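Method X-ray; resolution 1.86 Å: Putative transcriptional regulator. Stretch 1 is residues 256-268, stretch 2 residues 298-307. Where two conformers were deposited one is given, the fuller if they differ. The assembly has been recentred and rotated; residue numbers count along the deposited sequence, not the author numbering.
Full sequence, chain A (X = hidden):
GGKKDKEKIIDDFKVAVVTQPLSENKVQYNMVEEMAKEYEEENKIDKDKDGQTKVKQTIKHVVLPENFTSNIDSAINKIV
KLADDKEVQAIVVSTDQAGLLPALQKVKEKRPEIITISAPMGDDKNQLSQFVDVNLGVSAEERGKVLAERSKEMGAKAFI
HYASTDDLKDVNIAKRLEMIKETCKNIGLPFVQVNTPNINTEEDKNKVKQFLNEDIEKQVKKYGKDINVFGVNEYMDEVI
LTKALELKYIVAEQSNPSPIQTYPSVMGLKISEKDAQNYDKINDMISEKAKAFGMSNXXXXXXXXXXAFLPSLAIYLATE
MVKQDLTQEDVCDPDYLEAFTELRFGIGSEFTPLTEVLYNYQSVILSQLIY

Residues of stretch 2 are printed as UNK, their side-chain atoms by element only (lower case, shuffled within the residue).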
# COMPACT_ATOMS: atom_id res chain seq x y z
N ASN A 256 -6.54 4.25 -3.06
CA ASN A 256 -5.32 3.46 -2.96
C ASN A 256 -5.32 2.43 -4.09
O ASN A 256 -6.20 1.59 -4.11
CB ASN A 256 -5.25 2.76 -1.62
CG ASN A 256 -4.93 3.72 -0.51
OD1 ASN A 256 -3.81 4.21 -0.40
ND2 ASN A 256 -5.94 4.07 0.27
N PRO A 257 -4.36 2.52 -5.03
CA PRO A 257 -4.36 1.57 -6.15
C PRO A 257 -4.35 0.11 -5.73
O PRO A 257 -3.56 -0.30 -4.89
CB PRO A 257 -3.07 1.92 -6.89
CG PRO A 257 -2.87 3.39 -6.61
CD PRO A 257 -3.29 3.52 -5.16
N SER A 258 -5.29 -0.65 -6.30
CA SER A 258 -5.46 -2.05 -6.00
C SER A 258 -6.26 -2.78 -7.08
O SER A 258 -7.41 -2.44 -7.31
CB SER A 258 -6.16 -2.23 -4.65
OG SER A 258 -6.39 -3.61 -4.44
N PRO A 259 -5.66 -3.79 -7.72
CA PRO A 259 -6.39 -4.59 -8.71
C PRO A 259 -7.54 -5.38 -8.10
O PRO A 259 -8.54 -5.69 -8.80
CB PRO A 259 -5.32 -5.54 -9.25
CG PRO A 259 -4.02 -4.97 -8.85
CD PRO A 259 -4.25 -4.20 -7.59
N ILE A 260 -7.39 -5.77 -6.83
CA ILE A 260 -8.35 -6.67 -6.20
C ILE A 260 -9.53 -5.93 -5.53
O ILE A 260 -10.65 -6.47 -5.47
CB ILE A 260 -7.64 -7.63 -5.23
CG1 ILE A 260 -8.61 -8.71 -4.71
CG2 ILE A 260 -6.97 -6.87 -4.07
CD1 ILE A 260 -9.27 -9.55 -5.80
N GLN A 261 -9.34 -4.69 -5.10
CA GLN A 261 -10.43 -3.92 -4.49
C GLN A 261 -11.17 -3.12 -5.53
O GLN A 261 -10.55 -2.38 -6.32
CB GLN A 261 -9.90 -2.94 -3.43
CG GLN A 261 -9.25 -3.58 -2.27
CD GLN A 261 -10.19 -4.53 -1.54
OE1 GLN A 261 -10.00 -5.74 -1.57
NE2 GLN A 261 -11.24 -3.97 -0.93
N THR A 262 -12.49 -3.26 -5.55
CA THR A 262 -13.37 -2.42 -6.38
C THR A 262 -13.32 -2.74 -7.88
O THR A 262 -14.37 -2.87 -8.51
CB THR A 262 -13.09 -0.88 -6.19
OG1 THR A 262 -13.06 -0.54 -4.78
CG2 THR A 262 -14.18 -0.08 -6.92
N TYR A 263 -12.14 -2.83 -8.47
CA TYR A 263 -12.03 -3.10 -9.93
C TYR A 263 -12.84 -4.31 -10.40
O TYR A 263 -13.62 -4.21 -11.37
CB TYR A 263 -10.57 -3.18 -10.41
CG TYR A 263 -10.11 -1.86 -11.04
CD1 TYR A 263 -10.64 -1.45 -12.27
CD2 TYR A 263 -9.21 -1.00 -10.41
CE1 TYR A 263 -10.27 -0.24 -12.86
CE2 TYR A 263 -8.82 0.21 -11.00
CZ TYR A 263 -9.36 0.59 -12.23
OH TYR A 263 -9.03 1.78 -12.89
N PRO A 264 -12.71 -5.44 -9.70
CA PRO A 264 -13.40 -6.63 -10.19
C PRO A 264 -14.92 -6.51 -10.26
O PRO A 264 -15.53 -6.94 -11.24
CB PRO A 264 -12.97 -7.71 -9.21
CG PRO A 264 -11.63 -7.24 -8.74
CD PRO A 264 -11.81 -5.77 -8.58
N SER A 265 -15.53 -5.92 -9.25
CA SER A 265 -16.97 -5.67 -9.31
C SER A 265 -17.33 -4.65 -10.42
O SER A 265 -18.32 -4.80 -11.12
CB SER A 265 -17.46 -5.18 -7.94
OG SER A 265 -18.46 -4.21 -8.09
N VAL A 266 -16.52 -3.61 -10.58
CA VAL A 266 -16.84 -2.56 -11.57
C VAL A 266 -16.74 -3.09 -13.01
O VAL A 266 -17.63 -2.84 -13.83
CB VAL A 266 -15.95 -1.31 -11.34
CG1 VAL A 266 -16.01 -0.32 -12.52
CG2 VAL A 266 -16.40 -0.64 -10.04
N MSE A 267 -15.71 -3.89 -13.27
CA MSE A 267 -15.46 -4.41 -14.62
C MSE A 267 -16.23 -5.70 -14.91
O MSE A 267 -16.21 -6.17 -16.04
CB MSE A 267 -13.98 -4.65 -14.85
CG MSE A 267 -13.10 -3.45 -14.56
SE MSE A 267 -13.52 -1.80 -15.52
CE MSE A 267 -12.39 -2.14 -17.10
N GLY A 268 -16.90 -6.26 -13.91
CA GLY A 268 -17.64 -7.52 -14.09
C GLY A 268 -16.73 -8.74 -14.12
O GLY A 268 -16.91 -9.62 -14.92
N UNK A 298 -7.24 5.09 -20.20
CA UNK A 298 -8.03 5.98 -19.33
C UNK A 298 -7.96 5.67 -17.83
O UNK A 298 -8.36 6.51 -17.01
n UNK A 298 -10.10 8.67 -21.34
c UNK A 298 -9.91 9.94 -21.67
c UNK A 298 -9.18 7.59 -21.65
c UNK A 298 -9.50 5.93 -19.78
n UNK A 298 -8.78 10.32 -22.28
c UNK A 298 -9.72 6.22 -21.26
n UNK A 298 -10.83 10.85 -21.37
N UNK A 299 -7.39 4.53 -17.47
CA UNK A 299 -7.49 3.97 -16.10
C UNK A 299 -6.12 3.47 -15.70
O UNK A 299 -5.45 2.76 -16.49
c UNK A 299 -10.67 1.69 -16.71
c UNK A 299 -10.66 4.01 -15.66
c UNK A 299 -8.48 2.79 -16.07
c UNK A 299 -9.89 3.00 -16.57
N UNK A 300 -5.68 3.88 -14.52
CA UNK A 300 -4.37 3.48 -14.03
C UNK A 300 -4.32 2.93 -12.61
O UNK A 300 -5.33 2.82 -11.90
N UNK A 301 -3.09 2.62 -12.19
CA UNK A 301 -2.85 2.03 -10.88
C UNK A 301 -1.37 1.74 -10.68
O UNK A 301 -0.50 2.42 -11.25
N UNK A 302 -1.11 0.71 -9.88
CA UNK A 302 0.21 0.11 -9.70
C UNK A 302 0.16 -1.36 -10.14
O UNK A 302 -0.92 -1.93 -10.28
c UNK A 302 0.59 2.78 -5.47
c UNK A 302 0.92 3.94 -6.17
o UNK A 302 1.02 5.14 -5.49
c UNK A 302 0.50 1.57 -6.16
c UNK A 302 0.64 0.15 -8.23
c UNK A 302 1.04 2.66 -8.23
c UNK A 302 1.15 3.88 -7.57
c UNK A 302 0.70 1.49 -7.54
N UNK A 303 1.33 -2.01 -10.33
CA UNK A 303 1.34 -3.45 -10.59
C UNK A 303 0.73 -4.29 -9.46
O UNK A 303 0.27 -5.42 -9.71
c UNK A 303 3.44 -2.55 -11.14
c UNK A 303 2.85 -3.77 -10.71
c UNK A 303 2.69 -1.47 -10.42
N UNK A 304 0.78 -3.77 -8.24
CA UNK A 304 0.19 -4.46 -7.08
C UNK A 304 -0.18 -3.46 -5.99
O UNK A 304 0.35 -2.36 -5.97
c UNK A 304 2.89 -7.66 -4.55
c UNK A 304 1.15 -5.55 -6.52
c UNK A 304 2.59 -5.16 -6.27
se UNK A 304 3.81 -6.69 -5.95
N UNK A 305 -1.09 -3.84 -5.08
CA UNK A 305 -1.44 -2.88 -4.05
C UNK A 305 -0.30 -2.68 -3.08
O UNK A 305 0.47 -3.60 -2.89
c UNK A 305 -2.59 -3.52 -3.31
c UNK A 305 -2.84 -4.90 -3.98
c UNK A 305 -1.71 -5.17 -4.87
N UNK A 306 -0.22 -1.52 -2.49
CA UNK A 306 0.82 -1.27 -1.49
C UNK A 306 0.65 -2.20 -0.23
O UNK A 306 1.65 -2.62 0.40
c UNK A 306 1.44 1.15 -2.08
se UNK A 306 3.38 0.74 -2.20
c UNK A 306 3.99 1.26 -0.55
c UNK A 306 0.79 0.21 -1.08
N UNK A 307 -0.59 -2.52 0.12
CA UNK A 307 -0.88 -3.45 1.22
C UNK A 307 -0.28 -4.83 1.01
O UNK A 307 -0.04 -5.56 1.98
o UNK A 307 -4.30 -2.46 2.35
c UNK A 307 -2.41 -3.62 1.43
c UNK A 307 -3.06 -2.44 2.16
o UNK A 307 -2.34 -1.50 2.55
O HOH W 1 -1.97 0.65 -2.93
O HOH W 2 -7.92 3.69 -11.72

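Position 298 carries seven side-chain atoms. Three carbons lead to a nitrogen, and then to a carbon bearing two more nitrogens. That guanidinium pattern is arginine. Arg 298 touches nothing on stretch 1, and its three nitrogens are hydrogen-bonded elsewhere in the structure.

Position 299 has four carbons, forked at the second. Its CB lies 3.4 Å from Tyr 263 OH. One branch end sits at the edge of the Tyr 263 ring, near its plane, and also meets the methyl of selenomethionine Met 267. A four-carbon chain forked there is leucine. In Leu 299 the branch in question is CD1, 4.2 Å from Met 267 CE and 4.3 Å from Tyr 263 CE1.

Position 300 has no side-chain atoms, so it is glycine. Gly 300 contributes its carbonyl. Water 2 accepts a hydrogen bond from Tyr 263 OH (2.5 Å from OH to the water O) and donates one to Gly 300 O (2.7 Å from the water O).

Position 301 also lacks a side chain and is again glycine. Gly 301 CA is 4.0 Å from Pro 257 CB. A CB here would point toward stretch 1, and there is room for it, so this contact does not itself demand glycine.

Position 302 shows one carbon, then a ring of six carbons bearing one oxygen. The CA-to-CB bond points sideways, but the end of the side chain comes nearer to stretch 1. Pro 257 CB lies over one face of the ring. This is tyrosine. Pro 257 CG is 3.8 Å from the centroid of the Tyr 302 ring and 13° off its normal, a CH-pi contact. Pro 257 CB approaches Tyr 302 CD2 at 3.7 Å.

Position 303 has three carbons closing a ring onto the backbone nitrogen, which identifies proline. The CA-to-CB bond of Pro 303 points away from stretch 1.

Position 304 is an unbranched chain of two carbons, selenium and one carbon. This is selenomethionine, written Met 304. Its CB also points away.

Position 305 has another three-carbon ring closed onto nitrogen. Its ring carbons lie against Pro 259 CD and Ser 258 OG. Its CA makes a CA-H...O contact with Pro 257 O at 3.4 Å. It is proline. Pro 305 CD packs 3.8 Å from Pro 259 CD, and Pro 305 CG is 3.8 Å from Ser 258 OG. Pro 305 is the N-cap residue of the helix that follows.

Position 306 repeats the chain of two carbons, selenium and one carbon: selenomethionine, Met 306. Its end leads away, but Met 306 N donates to water 1 (2.8 Å from N to the water O). That water donates to Pro 257 O (2.7 Å from the water O).

Position 307 has two carbons, the second carrying two oxygens: aspartate. Asp 307 points its CB toward stretch 1 without reaching it.

No direct hydrogen bond crosses the contact. Pro 257, Pro 259, Pro 305, both tyrosine rings, Leu 299 and Met 267 supply the packing, while two waters link polar groups across it.

Stretch 2 298-307: RLGGYPMPMD
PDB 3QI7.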